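Local atomic coordinates of DUF2666 domain-containing protein (Pyrococcus furiosus, PDB entry 3V68), a protein that is of unknown function but possibly binds double-stranded DNA, and belongs to the DUF2666 family. Residues F32-S37 / E117-K122; S169-A174 / K236-S241. All blocks are in the same frame, centred on the assembly; numbering follows the deposited sequence.

Interaction 1 of 2, residues F32-S37 / E117-K122; sequences FLSRVS and EFPGGK
Ser34, Ser37 and Arg35 on one flank of helix 26-43 meet Phe118 to Lys122. This helix follows strand 15-20 of the four-stranded antiparallel sheet. The second segment is a loop of the long connection between helix 91-110 and strand 136-143. It passes alongside the helix without forming a regular helix or strand.

Phe118 makes the first contact. Its CB packs against Ser34 OG at 3.4 Å. Its CG lies anti to the carbonyl carbon (chi1 -72°), and further out Phe118 CD2 comes 3.8 Å from Ser37 OG. Both serine hydroxyls approach the ring obliquely, and both have polar partners elsewhere. Ser34 OG is hydrogen-bonded to Ala30 O, and Ser37 OG has a weak bond to Asn171 ND2.

At Pro119 the backbone turns its carbonyl to the helix, with Pro119 O 3.2 Å from Ser34 CB. This carbonyl is buried and has no polar partner in the model. Gly120 follows with a phi of 106°. A beta carbon here would jam against the Pro119 carbonyl oxygen and crowd Arg35 CG.

Gly120 O accepts the one clear hydrogen bond of the contact, from Arg35 NH1 at 2.8 Å. The oxygen lies almost in the guanidinium plane. Glu19 forms a salt bridge with Arg35 NH2. An alanine in place of Arg35 would probably leave Gly120 O and Glu19 without this partner and open a gap beside the Gly121 carbonyl.

Gly121 O lies 3.5 Å from Arg35 CG and also receives a CA-H...O contact from Arg35. Asn38 ND2 hydrogen-bonds to the same oxygen and to Phe118 O, so the helix holds the loop at two points. At Lys122 the backbone makes the contact, since CB points away. Its carbonyl carbon lies over one face of the guanidinium, with Lys122 O 3.1 Å from Arg35 NH1.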
loop_
_atom_site.group_PDB
_atom_site.type_symbol
_atom_site.label_atom_id
_atom_site.label_comp_id
_atom_site.label_asym_id
_atom_site.label_seq_id
_atom_site.Cartn_x
_atom_site.Cartn_y
_atom_site.Cartn_z
ATOM N N PHE A 32 -10.351 4.502 10.521
ATOM C CA PHE A 32 -10.983 4.539 9.201
ATOM C C PHE A 32 -9.927 4.514 8.092
ATOM O O PHE A 32 -10.011 3.697 7.165
ATOM C CB PHE A 32 -11.869 5.781 9.058
ATOM C CG PHE A 32 -12.330 6.043 7.643
ATOM C CD1 PHE A 32 -13.416 5.354 7.111
ATOM C CD2 PHE A 32 -11.669 6.972 6.843
ATOM C CE1 PHE A 32 -13.842 5.599 5.799
ATOM C CE2 PHE A 32 -12.088 7.216 5.530
ATOM C CZ PHE A 32 -13.176 6.534 5.013
ATOM N N LEU A 33 -8.927 5.386 8.202
ATOM C CA LEU A 33 -7.886 5.459 7.181
ATOM C C LEU A 33 -7.051 4.183 7.126
ATOM O O LEU A 33 -6.625 3.762 6.048
ATOM C CB LEU A 33 -6.983 6.671 7.408
ATOM C CG LEU A 33 -7.611 8.057 7.229
ATOM C CD1 LEU A 33 -6.628 9.116 7.708
ATOM C CD2 LEU A 33 -8.037 8.297 5.785
ATOM N N SER A 34 -6.835 3.578 8.294
ATOM C CA SER A 34 -6.147 2.295 8.413
ATOM C C SER A 34 -6.894 1.219 7.636
ATOM O O SER A 34 -6.305 0.497 6.832
ATOM C CB SER A 34 -6.049 1.884 9.885
ATOM O OG SER A 34 -5.128 2.700 10.584
ATOM N N ARG A 35 -8.198 1.130 7.876
ATOM C CA ARG A 35 -9.045 0.167 7.182
ATOM C C ARG A 35 -9.131 0.432 5.677
ATOM O O ARG A 35 -9.089 -0.507 4.877
ATOM C CB ARG A 35 -10.414 0.091 7.857
ATOM C CG ARG A 35 -10.330 -0.631 9.203
ATOM C CD ARG A 35 -11.586 -0.461 10.054
ATOM N NE ARG A 35 -12.825 -0.859 9.381
ATOM C CZ ARG A 35 -13.212 -2.119 9.177
ATOM N NH1 ARG A 35 -12.457 -3.135 9.577
ATOM N NH2 ARG A 35 -14.367 -2.361 8.575
ATOM N N VAL A 36 -9.205 1.703 5.284
ATOM C CA VAL A 36 -9.175 2.047 3.864
ATOM C C VAL A 36 -7.866 1.580 3.222
ATOM O O VAL A 36 -7.885 0.935 2.172
ATOM C CB VAL A 36 -9.401 3.560 3.648
ATOM C CG1 VAL A 36 -9.078 3.964 2.218
ATOM C CG2 VAL A 36 -10.839 3.937 3.993
ATOM N N SER A 37 -6.742 1.891 3.867
ATOM C CA SER A 37 -5.427 1.471 3.374
ATOM C C SER A 37 -5.364 -0.047 3.197
ATOM O O SER A 37 -4.963 -0.539 2.142
ATOM C CB SER A 37 -4.321 1.943 4.322
ATOM O OG SER A 37 -3.076 1.344 3.992
ATOM N N GLU A 117 0.249 -4.070 7.278
ATOM C CA GLU A 117 -1.112 -3.567 7.350
ATOM C C GLU A 117 -1.268 -2.748 8.624
ATOM O O GLU A 117 -0.630 -3.026 9.639
ATOM C CB GLU A 117 -2.123 -4.716 7.326
ATOM C CG GLU A 117 -2.144 -5.461 5.992
ATOM C CD GLU A 117 -3.230 -6.518 5.911
ATOM O OE1 GLU A 117 -3.292 -7.399 6.799
ATOM O OE2 GLU A 117 -4.021 -6.478 4.949
ATOM N N PHE A 118 -2.102 -1.724 8.548
ATOM C CA PHE A 118 -2.467 -0.942 9.719
ATOM C C PHE A 118 -3.495 -1.688 10.564
ATOM O O PHE A 118 -4.079 -2.662 10.099
ATOM C CB PHE A 118 -2.989 0.425 9.276
ATOM C CG PHE A 118 -1.916 1.325 8.755
ATOM C CD1 PHE A 118 -1.280 2.228 9.603
ATOM C CD2 PHE A 118 -1.517 1.259 7.420
ATOM C CE1 PHE A 118 -0.263 3.064 9.129
ATOM C CE2 PHE A 118 -0.501 2.092 6.944
ATOM C CZ PHE A 118 0.121 2.988 7.801
ATOM N N PRO A 119 -3.704 -1.247 11.817
ATOM C CA PRO A 119 -4.682 -1.913 12.673
ATOM C C PRO A 119 -6.075 -1.918 12.059
ATOM O O PRO A 119 -6.412 -1.028 11.277
ATOM C CB PRO A 119 -4.686 -1.042 13.933
ATOM C CG PRO A 119 -3.343 -0.425 13.954
ATOM C CD PRO A 119 -3.039 -0.137 12.521
ATOM N N GLY A 120 -6.861 -2.938 12.383
ATOM C CA GLY A 120 -8.303 -2.896 12.119
ATOM C C GLY A 120 -8.831 -3.741 10.980
ATOM O O GLY A 120 -10.046 -3.814 10.782
ATOM N N GLY A 121 -7.939 -4.380 10.233
ATOM C CA GLY A 121 -8.353 -5.241 9.130
ATOM C C GLY A 121 -8.988 -4.488 7.978
ATOM O O GLY A 121 -8.691 -3.310 7.754
ATOM N N LYS A 122 -9.880 -5.163 7.261
ATOM C CA LYS A 122 -10.434 -4.624 6.025
ATOM C C LYS A 122 -11.923 -4.331 6.123
ATOM O O LYS A 122 -12.631 -4.877 6.976
ATOM C CB LYS A 122 -10.161 -5.584 4.858
ATOM C CG LYS A 122 -8.676 -5.853 4.627
ATOM C CD LYS A 122 -8.448 -6.846 3.489
ATOM C CE LYS A 122 -8.923 -8.257 3.831
ATOM N NZ LYS A 122 -8.035 -8.958 4.801
#

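Interaction 2 of 2, residues S169-A174 / K236-S241; sequences SINETA and KVDVPS
The loop between helix 219-231 and helix 241-248 meets helix 160-181 here, with Ser241 and Asp238 facing Glu172 and Asn171. The Glu172 carboxylate takes two bonds from Ser241. Glu172 OE1 is met on its syn side by Ser241 OG at 2.6 Å. Glu172 OE2 receives Ser241 N at 2.9 Å in a nearly straight bond, from above the carboxylate plane. The Glu172 chain is extended beyond CG, which carries the carboxylate out to the loop. One turn back, Ser241 CB packs 3.6 Å from Ser169 N.

In this alpha/beta fold the loop runs between helices 91-110 and 160-181. Val239 touches Val100 and Val104 of helix 91-110 as well as Ala168 of helix 160-181.

Asn171 OD1 and Asp238 OD1 are two acceptors only 3.1 Å apart. Their side chains cross at about a right angle. Salt bridges from Arg107 to Asp238 OD1 and from Arg227 to Asp238 OD2 are likely to offset this repulsion. Two waters lie beside them. One molecule lies 2.8 Å from Asn171 OD1 and within reach of Val239 O. A second accepts a bond from Val239 N at 3.0 Å.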
loop_
_atom_site.group_PDB
_atom_site.type_symbol
_atom_site.label_atom_id
_atom_site.label_comp_id
_atom_site.label_asym_id
_atom_site.label_seq_id
_atom_site.Cartn_x
_atom_site.Cartn_y
_atom_site.Cartn_z
ATOM N N SER A 169 -3.335 5.522 -5.195
ATOM C CA SER A 169 -3.377 6.928 -4.791
ATOM C C SER A 169 -4.145 7.116 -3.483
ATOM O O SER A 169 -3.724 7.879 -2.616
ATOM C CB SER A 169 -3.997 7.788 -5.895
ATOM O OG SER A 169 -3.835 9.168 -5.606
ATOM N N ILE A 170 -5.264 6.406 -3.344
ATOM C CA ILE A 170 -6.047 6.444 -2.108
ATOM C C ILE A 170 -5.229 5.876 -0.951
ATOM O O ILE A 170 -5.216 6.440 0.145
ATOM C CB ILE A 170 -7.389 5.698 -2.264
ATOM C CG1 ILE A 170 -8.320 6.501 -3.176
ATOM C CG2 ILE A 170 -8.050 5.457 -0.897
ATOM C CD1 ILE A 170 -9.497 5.718 -3.718
ATOM N N ASN A 171 -4.515 4.780 -1.204
ATOM C CA ASN A 171 -3.652 4.202 -0.189
ATOM C C ASN A 171 -2.598 5.206 0.271
ATOM O O ASN A 171 -2.331 5.330 1.464
ATOM C CB ASN A 171 -2.979 2.932 -0.715
ATOM C CG ASN A 171 -2.125 2.252 0.333
ATOM O OD1 ASN A 171 -0.915 2.056 0.143
ATOM N ND2 ASN A 171 -2.742 1.885 1.443
ATOM N N GLU A 172 -2.016 5.929 -0.683
ATOM C CA GLU A 172 -1.009 6.938 -0.367
ATOM C C GLU A 172 -1.568 8.037 0.524
ATOM O O GLU A 172 -0.909 8.461 1.464
ATOM C CB GLU A 172 -0.398 7.508 -1.646
ATOM C CG GLU A 172 0.578 6.538 -2.287
ATOM C CD GLU A 172 0.862 6.841 -3.740
ATOM O OE1 GLU A 172 0.118 7.643 -4.350
ATOM O OE2 GLU A 172 1.837 6.258 -4.267
ATOM N N THR A 173 -2.798 8.465 0.251
ATOM C CA THR A 173 -3.457 9.456 1.101
ATOM C C THR A 173 -3.606 8.928 2.523
ATOM O O THR A 173 -3.295 9.629 3.496
ATOM C CB THR A 173 -4.832 9.847 0.537
ATOM O OG1 THR A 173 -4.642 10.629 -0.648
ATOM C CG2 THR A 173 -5.658 10.652 1.557
ATOM N N ALA A 174 -4.075 7.690 2.635
ATOM C CA ALA A 174 -4.274 7.075 3.940
ATOM C C ALA A 174 -2.968 6.993 4.720
ATOM O O ALA A 174 -2.914 7.397 5.875
ATOM C CB ALA A 174 -4.912 5.694 3.803
ATOM N N LYS A 236 9.386 -1.547 -0.742
ATOM C CA LYS A 236 8.156 -0.793 -0.495
ATOM C C LYS A 236 7.010 -1.753 -0.261
ATOM O O LYS A 236 6.986 -2.835 -0.842
ATOM C CB LYS A 236 7.816 0.088 -1.698
ATOM C CG LYS A 236 8.794 1.212 -1.967
ATOM C CD LYS A 236 8.436 1.909 -3.265
ATOM C CE LYS A 236 9.234 3.186 -3.456
ATOM N NZ LYS A 236 8.775 3.932 -4.662
ATOM N N VAL A 237 6.052 -1.341 0.566
ATOM C CA VAL A 237 4.837 -2.131 0.791
ATOM C C VAL A 237 3.579 -1.375 0.362
ATOM O O VAL A 237 2.464 -1.910 0.426
ATOM C CB VAL A 237 4.698 -2.616 2.255
ATOM C CG1 VAL A 237 5.743 -3.683 2.579
ATOM C CG2 VAL A 237 4.760 -1.445 3.248
ATOM N N ASP A 238 3.766 -0.129 -0.069
ATOM C CA ASP A 238 2.693 0.682 -0.643
ATOM C C ASP A 238 2.998 0.881 -2.128
ATOM O O ASP A 238 4.069 1.382 -2.478
ATOM C CB ASP A 238 2.567 2.031 0.095
ATOM C CG ASP A 238 2.309 1.867 1.595
ATOM O OD1 ASP A 238 1.433 1.052 1.967
ATOM O OD2 ASP A 238 2.977 2.557 2.409
ATOM N N VAL A 239 2.075 0.463 -2.995
ATOM C CA VAL A 239 2.238 0.591 -4.453
ATOM C C VAL A 239 2.394 2.066 -4.856
ATOM O O VAL A 239 1.553 2.890 -4.505
ATOM C CB VAL A 239 1.047 -0.045 -5.225
ATOM C CG1 VAL A 239 1.107 0.304 -6.713
ATOM C CG2 VAL A 239 1.020 -1.560 -5.021
ATOM N N PRO A 240 3.486 2.405 -5.576
ATOM C CA PRO A 240 3.666 3.793 -6.000
ATOM C C PRO A 240 2.727 4.163 -7.152
ATOM O O PRO A 240 2.909 3.701 -8.289
ATOM C CB PRO A 240 5.140 3.841 -6.423
ATOM C CG PRO A 240 5.457 2.452 -6.841
ATOM C CD PRO A 240 4.625 1.552 -5.968
ATOM N N SER A 241 1.719 4.983 -6.854
ATOM C CA SER A 241 0.709 5.341 -7.849
ATOM C C SER A 241 1.336 6.069 -9.036
ATOM O O SER A 241 0.875 5.918 -10.164
ATOM C CB SER A 241 -0.400 6.202 -7.236
ATOM O OG SER A 241 0.077 7.502 -6.937
HETATM O O HOH W 1 -0.121 3.014 -2.419
HETATM O O HOH W 2 -0.306 -0.788 -1.714
#

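From the N terminus the chain forms strands 5-12 and 15-20, then helix 26-43. Interaction 1 brings the chain back to that helix after 79 intervening residues, which include helices 54-58 to 91-110. Strands 136-143 and 146-153 then complete the four-stranded antiparallel sheet. Helix 160-181 follows, and interaction 2 returns to it after 61 residues and three more helices. The two loops are in series and neither nest nor cross. Their centres are 13 Å apart, yet the contacts touch where helices 26-43 and 160-181 pack together, Val36 on Ile170 and Ser37 on Ala174. Each helix thus packs against the other and also carries a distant loop.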